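Local coordinates for protein phosphoribosylformylglycinamidine synthase 2 (Thermus thermophilus, PDB 3VIU) that belongs to the AIR synthase-related (PurM-like) proteins and, in this crystal, binds adenosine-5'-diphosphate and magnesium, at residues L32-M37 with A353-E358; E40-K45 with M260-L265; S270-K275 with R307-P312. All coordinates share one frame; numbering follows the deposited sequence.

How the interactions relate
The three contacts gather round helix 264-275, which interactions 2 and 3 use and interaction 1 packs against, in the first half of the chain. Interaction 2 lies nearest the ADP pocket, since Y44 lines it, and the L272 side chain of interaction 3 is about 11 Å from the nucleotide. The centres of interactions 1 and 2 are about 11 Å apart; helix 28-37 leads into helix 40-43, and V36 CG1 meets A263 CB at 3.6 Å. Interaction 1 is about 15 Å, centre to centre, from interaction 3, both reaching the same seven-stranded sheet. Interactions 2 and 3, about 14 Å apart between centres, meet where M260 CG packs 3.9 Å from V309 CG2.

Interaction 1 (L32-M37 with A353-E358); sequences LLFKVM and AEVPTE
L33 packs on A353 and F34 on V355, two consecutive residues of helix 28-37 meeting the edge of a beta sheet. The close part is entirely apolar and buried. L33 reaches across with CD1, which stops 4.3 Å from A353 CB; with CD1 anti to CA (chi2 -178°) the branch extends toward the strand, whose A353 CA is 9.3 Å from L33 CA. One residue further on, the F34 side chain starts off obliquely but its far end swings in, and CE1 comes to 4.2 Å from V355 CG1. That methyl approaches the ring at a slant. Between these two segments there is no hydrogen bond, and the buried surface is modest at 141 Å².

The other side of the strand is polar and more open. Strand alternation turns the E354 side chain away from the helix, and its OE1 forms a salt bridge with R344. The E354 backbone is held separately: its N bonds to OE1 of E30, just outside the segment on the same helix 28-37, and its O to NH2 of R24. Beyond it P356 is partly exposed, at the N-cap position of helix 357-361.

Strand 350-356 is an outermost strand of its sheet within this chain, paired through A353 and V355 with V345 and F343 of strand 342-347. Helix 28-37, part of the N-terminal linker domain, is wedged beside it: L33 also touches T266 of helix 264-275 and L301 of helix 296-301, while F34 packs on A359 and L360 of helix 357-361 and edge-to-face with W38.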
# COMPACT_ATOMS: atom_id res chain seq x y z
N LEU A 32 22.40 22.81 -2.31
CA LEU A 32 21.90 21.77 -1.42
C LEU A 32 20.40 21.54 -1.62
O LEU A 32 19.93 20.41 -1.49
CB LEU A 32 22.21 22.15 0.04
CG LEU A 32 23.47 21.53 0.68
CD1 LEU A 32 24.55 21.33 -0.36
CD2 LEU A 32 23.98 22.43 1.80
N LEU A 33 19.66 22.59 -1.95
CA LEU A 33 18.23 22.46 -2.19
C LEU A 33 17.97 21.57 -3.41
O LEU A 33 17.11 20.68 -3.38
CB LEU A 33 17.59 23.84 -2.40
CG LEU A 33 17.62 24.85 -1.24
CD1 LEU A 33 16.89 26.12 -1.64
CD2 LEU A 33 16.98 24.25 0.01
N PHE A 34 18.71 21.82 -4.49
CA PHE A 34 18.54 21.03 -5.70
C PHE A 34 18.94 19.57 -5.50
O PHE A 34 18.24 18.66 -5.95
CB PHE A 34 19.34 21.62 -6.86
CG PHE A 34 18.65 22.76 -7.55
CD1 PHE A 34 18.95 24.08 -7.23
CD2 PHE A 34 17.67 22.50 -8.50
CE1 PHE A 34 18.28 25.13 -7.86
CE2 PHE A 34 17.00 23.54 -9.13
CZ PHE A 34 17.30 24.86 -8.81
N LYS A 35 20.06 19.34 -4.83
CA LYS A 35 20.52 17.99 -4.59
C LYS A 35 19.38 17.14 -4.05
O LYS A 35 19.19 16.00 -4.47
CB LYS A 35 21.69 17.97 -3.60
CG LYS A 35 22.23 16.57 -3.32
CD LYS A 35 23.26 16.54 -2.18
CE LYS A 35 22.62 16.90 -0.84
NZ LYS A 35 23.57 16.73 0.31
N VAL A 36 18.60 17.71 -3.13
CA VAL A 36 17.49 16.99 -2.52
C VAL A 36 16.19 17.00 -3.34
O VAL A 36 15.52 15.98 -3.45
CB VAL A 36 17.19 17.54 -1.10
CG1 VAL A 36 16.05 16.76 -0.45
CG2 VAL A 36 18.45 17.44 -0.24
N MSE A 37 15.84 18.15 -3.92
CA MSE A 37 14.62 18.23 -4.71
C MSE A 37 14.71 17.50 -6.05
O MSE A 37 13.69 17.11 -6.62
CB MSE A 37 14.24 19.69 -4.96
CG MSE A 37 13.73 20.41 -3.71
SE MSE A 37 12.09 19.62 -2.98
CE MSE A 37 10.80 20.41 -4.19
N ALA A 353 18.60 32.54 -0.35
CA ALA A 353 18.22 31.70 -1.47
C ALA A 353 16.98 32.23 -2.16
O ALA A 353 16.05 32.72 -1.51
CB ALA A 353 17.98 30.27 -1.00
N GLU A 354 16.97 32.12 -3.48
CA GLU A 354 15.85 32.59 -4.27
C GLU A 354 15.90 31.88 -5.61
O GLU A 354 16.48 32.38 -6.57
CB GLU A 354 15.93 34.10 -4.46
CG GLU A 354 14.92 34.65 -5.45
CD GLU A 354 14.81 36.16 -5.39
OE1 GLU A 354 14.15 36.67 -4.46
OE2 GLU A 354 15.39 36.82 -6.27
N VAL A 355 15.30 30.70 -5.66
CA VAL A 355 15.30 29.93 -6.89
C VAL A 355 13.89 29.85 -7.43
O VAL A 355 12.93 29.83 -6.66
CB VAL A 355 15.86 28.52 -6.64
CG1 VAL A 355 17.12 28.61 -5.79
CG2 VAL A 355 14.82 27.67 -5.95
N PRO A 356 13.74 29.82 -8.76
CA PRO A 356 12.40 29.74 -9.34
C PRO A 356 11.72 28.44 -8.90
O PRO A 356 12.36 27.39 -8.83
CB PRO A 356 12.68 29.78 -10.84
CG PRO A 356 13.91 30.63 -10.93
CD PRO A 356 14.75 30.09 -9.80
N THR A 357 10.42 28.53 -8.60
CA THR A 357 9.65 27.37 -8.17
C THR A 357 9.71 26.25 -9.20
O THR A 357 9.99 25.10 -8.86
CB THR A 357 8.17 27.75 -7.93
OG1 THR A 357 7.61 28.28 -9.13
CG2 THR A 357 8.07 28.80 -6.83
N GLU A 358 9.45 26.58 -10.46
CA GLU A 358 9.48 25.58 -11.53
C GLU A 358 10.81 24.82 -11.57
O GLU A 358 10.83 23.60 -11.75
CB GLU A 358 9.28 26.24 -12.90
CG GLU A 358 9.22 25.22 -14.03
CD GLU A 358 9.37 25.85 -15.39
OE1 GLU A 358 10.49 26.32 -15.71
OE2 GLU A 358 8.38 25.86 -16.15

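Interaction 2 (E40-K45 with M260-L265); sequences EHCAYK and MGAAGL. With ADP (adenosine-5'-diphosphate), chain B.
H41 and C42 of the short helix 40-43 face the methyl groups of A262 and A263, and the contact between the two segments is wholly one of van der Waals packing. The H41 imidazole meets A262 at its edge: CD2 is 3.4 Å from A262 CB, NE2 is equally near, and the methyl lies close to the ring plane. The ring gets there because its CG is anti to the backbone N (chi1 -175°). C42 points its thiol between the two alanines, with SG 4.2 Å from A262 CB and just as far from A263 CB.

Hydrogen bonds shape the turn. G261 to G264 form a type II beta turn, closed by G264 N to G261 O at 2.9 Å, with A262 and A263 at its two central positions; it leads from strand 254-259 into helix 264-275 in the AIR synthase-related C-terminal domain. E303 accepts a hydrogen bond from A263 N, and S267 OG bonds to the carbonyls of A262 and G264.

Y44, just past the end of helix 40-43, makes the ligand contact. It leaves the helix with positive phi (56°), though its N still bonds to E40 O. Its ring plane is close to perpendicular to that of the adenine, with Y44 CE2 3.2 Å from ADP N7. The hydroxyl forms a weak hydrogen bond with the backbone N of V524, another residue of the pocket. A phosphate ion, probably from the crystallisation liquor, sits about 4 Å from the H41 side chain.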
# COMPACT_ATOMS: atom_id res chain seq x y z
N GLU A 40 15.98 11.15 -6.95
CA GLU A 40 14.89 10.30 -7.42
C GLU A 40 13.72 10.26 -6.44
O GLU A 40 12.57 10.21 -6.86
CB GLU A 40 15.37 8.87 -7.69
CG GLU A 40 14.34 8.02 -8.43
CD GLU A 40 14.26 8.34 -9.92
OE1 GLU A 40 13.21 8.05 -10.54
OE2 GLU A 40 15.24 8.88 -10.47
N HIS A 41 14.03 10.27 -5.15
CA HIS A 41 13.00 10.22 -4.12
C HIS A 41 11.94 11.29 -4.32
O HIS A 41 10.75 11.00 -4.31
CB HIS A 41 13.62 10.38 -2.72
CG HIS A 41 12.64 10.21 -1.60
ND1 HIS A 41 12.23 8.98 -1.15
CD2 HIS A 41 11.93 11.13 -0.90
CE1 HIS A 41 11.32 9.14 -0.21
NE2 HIS A 41 11.12 10.43 -0.04
N CYS A 42 12.38 12.53 -4.52
CA CYS A 42 11.46 13.65 -4.70
C CYS A 42 11.05 13.94 -6.14
O CYS A 42 9.92 14.32 -6.41
CB CYS A 42 12.07 14.93 -4.12
SG CYS A 42 12.29 14.92 -2.32
N ALA A 43 11.97 13.74 -7.08
CA ALA A 43 11.69 14.06 -8.47
C ALA A 43 11.13 12.95 -9.36
O ALA A 43 10.51 13.26 -10.38
CB ALA A 43 12.95 14.64 -9.12
N TYR A 44 11.33 11.69 -8.99
CA TYR A 44 10.81 10.59 -9.81
C TYR A 44 11.33 10.70 -11.24
O TYR A 44 10.60 10.47 -12.20
CB TYR A 44 9.28 10.63 -9.83
CG TYR A 44 8.63 10.19 -8.54
CD1 TYR A 44 8.87 10.86 -7.34
CD2 TYR A 44 7.81 9.06 -8.52
CE1 TYR A 44 8.30 10.41 -6.14
CE2 TYR A 44 7.25 8.61 -7.34
CZ TYR A 44 7.50 9.28 -6.15
OH TYR A 44 6.95 8.79 -5.00
N LYS A 45 12.60 11.07 -11.38
CA LYS A 45 13.21 11.27 -12.69
C LYS A 45 13.13 10.11 -13.69
O LYS A 45 12.90 10.34 -14.88
CB LYS A 45 14.65 11.71 -12.50
CG LYS A 45 14.77 13.08 -11.84
CD LYS A 45 16.22 13.54 -11.69
CE LYS A 45 17.03 12.56 -10.85
NZ LYS A 45 18.36 13.11 -10.48
N MSE A 260 5.00 18.03 6.10
CA MSE A 260 6.41 18.13 5.82
C MSE A 260 7.04 16.75 5.95
O MSE A 260 6.87 16.07 6.96
CB MSE A 260 7.05 19.13 6.77
CG MSE A 260 6.49 20.53 6.57
SE MSE A 260 7.36 21.87 7.61
CE MSE A 260 9.18 21.37 7.25
N GLY A 261 7.73 16.34 4.90
CA GLY A 261 8.36 15.04 4.92
C GLY A 261 9.75 15.17 4.34
O GLY A 261 10.55 15.97 4.82
N ALA A 262 10.02 14.39 3.31
CA ALA A 262 11.31 14.44 2.66
C ALA A 262 11.55 15.85 2.14
O ALA A 262 10.69 16.42 1.47
CB ALA A 262 11.34 13.45 1.50
N ALA A 263 12.70 16.42 2.48
CA ALA A 263 13.07 17.77 2.05
C ALA A 263 12.38 18.85 2.88
O ALA A 263 12.41 20.03 2.53
CB ALA A 263 12.75 17.94 0.56
N GLY A 264 11.75 18.43 3.97
CA GLY A 264 11.05 19.33 4.88
C GLY A 264 10.39 20.59 4.33
O GLY A 264 9.54 20.53 3.44
N LEU A 265 10.77 21.73 4.89
CA LEU A 265 10.23 23.03 4.50
C LEU A 265 10.40 23.33 3.03
O LEU A 265 9.50 23.86 2.39
CB LEU A 265 10.90 24.14 5.32
CG LEU A 265 10.49 24.30 6.78
CD1 LEU A 265 11.50 25.17 7.51
CD2 LEU A 265 9.11 24.92 6.84
PB ADP B . 5.00 12.57 -0.29
O1B ADP B . 6.45 12.86 -0.42
O2B ADP B . 4.80 11.12 0.38
O3B ADP B . 4.30 13.76 0.68
PA ADP B . 5.30 12.24 -2.98
O1A ADP B . 5.95 13.49 -3.45
O2A ADP B . 6.45 11.21 -2.49
O3A ADP B . 4.26 12.58 -1.75
O5' ADP B . 4.46 11.49 -4.17
C5' ADP B . 4.45 12.33 -5.34
C4' ADP B . 3.04 12.42 -6.01
O4' ADP B . 2.96 11.53 -7.17
C3' ADP B . 1.87 12.01 -5.09
O3' ADP B . 0.70 12.78 -5.42
C2' ADP B . 1.69 10.52 -5.38
O2' ADP B . 0.38 10.05 -5.08
C1' ADP B . 2.05 10.42 -6.87
N9 ADP B . 2.67 9.13 -7.19
C8 ADP B . 3.96 8.76 -6.92
N7 ADP B . 4.19 7.55 -7.34
C5 ADP B . 3.07 7.06 -7.91
C6 ADP B . 2.71 5.83 -8.54
N6 ADP B . 3.63 4.81 -8.66
N1 ADP B . 1.45 5.69 -9.01
C2 ADP B . 0.54 6.67 -8.90
N3 ADP B . 0.84 7.83 -8.32
C4 ADP B . 2.07 8.07 -7.82

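Interaction 3 (S270-K275 with R307-P312); sequences SELAHK and RMVLVP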
# COMPACT_ATOMS: atom_id res chain seq x y z
N SER A 270 7.71 25.00 -1.63
CA SER A 270 7.92 25.10 -3.06
C SER A 270 6.84 24.32 -3.80
O SER A 270 6.33 24.76 -4.83
CB SER A 270 9.30 24.55 -3.44
OG SER A 270 9.36 23.15 -3.25
N GLU A 271 6.48 23.16 -3.26
CA GLU A 271 5.44 22.34 -3.85
C GLU A 271 4.14 23.13 -3.77
O GLU A 271 3.46 23.34 -4.78
CB GLU A 271 5.30 21.04 -3.07
CG GLU A 271 4.92 19.82 -3.89
CD GLU A 271 5.04 18.53 -3.08
OE1 GLU A 271 4.05 18.14 -2.41
OE2 GLU A 271 6.13 17.93 -3.09
N LEU A 272 3.81 23.58 -2.56
CA LEU A 272 2.60 24.35 -2.33
C LEU A 272 2.56 25.58 -3.23
O LEU A 272 1.51 25.91 -3.80
CB LEU A 272 2.53 24.78 -0.86
CG LEU A 272 1.44 25.77 -0.45
CD1 LEU A 272 0.07 25.31 -0.95
CD2 LEU A 272 1.44 25.92 1.06
N ALA A 273 3.70 26.25 -3.35
CA ALA A 273 3.80 27.45 -4.18
C ALA A 273 3.63 27.12 -5.66
O ALA A 273 2.88 27.79 -6.37
CB ALA A 273 5.15 28.11 -3.95
N HIS A 274 4.31 26.08 -6.10
CA HIS A 274 4.25 25.66 -7.50
C HIS A 274 2.84 25.29 -7.97
O HIS A 274 2.41 25.71 -9.04
CB HIS A 274 5.21 24.49 -7.71
CG HIS A 274 5.35 24.09 -9.15
ND1 HIS A 274 5.87 24.93 -10.10
CD2 HIS A 274 5.02 22.95 -9.79
CE1 HIS A 274 5.85 24.33 -11.28
NE2 HIS A 274 5.34 23.12 -11.11
N LYS A 275 2.12 24.51 -7.16
CA LYS A 275 0.76 24.09 -7.50
C LYS A 275 -0.20 25.26 -7.47
O LYS A 275 -1.27 25.21 -8.08
CB LYS A 275 0.26 23.02 -6.51
CG LYS A 275 1.13 21.78 -6.42
CD LYS A 275 0.48 20.69 -5.57
CE LYS A 275 1.48 19.58 -5.23
NZ LYS A 275 2.26 19.16 -6.41
N ARG A 307 5.47 17.76 11.66
CA ARG A 307 5.46 19.18 11.32
C ARG A 307 4.40 19.37 10.24
O ARG A 307 4.23 18.51 9.37
CB ARG A 307 6.83 19.64 10.82
CG ARG A 307 7.85 19.84 11.93
CD ARG A 307 9.13 20.41 11.35
NE ARG A 307 9.66 19.54 10.31
CZ ARG A 307 10.63 19.89 9.47
NH1 ARG A 307 11.17 21.09 9.54
NH2 ARG A 307 11.04 19.02 8.55
N MSE A 308 3.69 20.49 10.31
CA MSE A 308 2.61 20.75 9.37
C MSE A 308 2.55 22.21 8.89
O MSE A 308 2.76 23.14 9.67
CB MSE A 308 1.28 20.39 10.06
CG MSE A 308 0.14 20.06 9.12
SE MSE A 308 0.30 18.26 8.38
CE MSE A 308 -0.85 17.30 9.62
N VAL A 309 2.26 22.38 7.61
CA VAL A 309 2.12 23.70 7.01
C VAL A 309 0.63 23.97 6.77
O VAL A 309 -0.07 23.11 6.23
CB VAL A 309 2.87 23.77 5.65
CG1 VAL A 309 2.47 25.02 4.90
CG2 VAL A 309 4.37 23.77 5.89
N LEU A 310 0.14 25.14 7.18
CA LEU A 310 -1.27 25.47 6.97
C LEU A 310 -1.47 26.89 6.44
O LEU A 310 -0.78 27.82 6.87
CB LEU A 310 -2.08 25.28 8.26
CG LEU A 310 -2.01 23.89 8.91
CD1 LEU A 310 -0.80 23.84 9.82
CD2 LEU A 310 -3.26 23.61 9.70
N VAL A 311 -2.41 27.05 5.52
CA VAL A 311 -2.70 28.34 4.91
C VAL A 311 -4.12 28.73 5.27
O VAL A 311 -5.08 28.21 4.70
CB VAL A 311 -2.61 28.26 3.36
CG1 VAL A 311 -2.85 29.64 2.75
CG2 VAL A 311 -1.25 27.72 2.94
N PRO A 312 -4.27 29.65 6.23
CA PRO A 312 -5.62 30.07 6.62
C PRO A 312 -6.28 30.92 5.55
O PRO A 312 -5.61 31.67 4.83
CB PRO A 312 -5.37 30.87 7.90
CG PRO A 312 -4.03 31.50 7.64
CD PRO A 312 -3.24 30.36 7.00
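V309 and V311 of strand 307-312 both rest against one branch of L272, the CD2 methyl, which points from the helix toward the strand. L272 holds its CG anti to the backbone N (chi1 171°), bringing the isobutyl group across a separation of 9.4 Å between the CA atoms of L272 and V309.

At the start of the strand, the R307 guanidinium is hydrogen-bonded to S302, T204 and S304. V309 is the first residue to touch the helix, offering CG1 at 4.1 Å from L272 CD2. Next, L310 turns its side chain to the other face of the sheet, onto L320 and F324 of helix 317-326. V311 comes back to the leucine side and makes the closer approach, its CG2 lying 3.7 Å from L272 CD2. V309 uses CG1, anti to its own backbone N, whereas V311 uses CG2, anti to its carbonyl carbon; both side chains cross L272 obliquely. All three residues are buried, and the contact is small and entirely apolar, burying 86 Å² over both sides.

The strand itself runs between 254-259 and 196-201, antiparallel to both, and V309 and V311 also pack on I197. Alternate residues thus serve opposite layers, helix 264-275 on one face and helix 317-326 on the other, in a three-layer alpha/beta/alpha fold with a mixed seven-stranded sheet, as in PurM-like C-terminal domains.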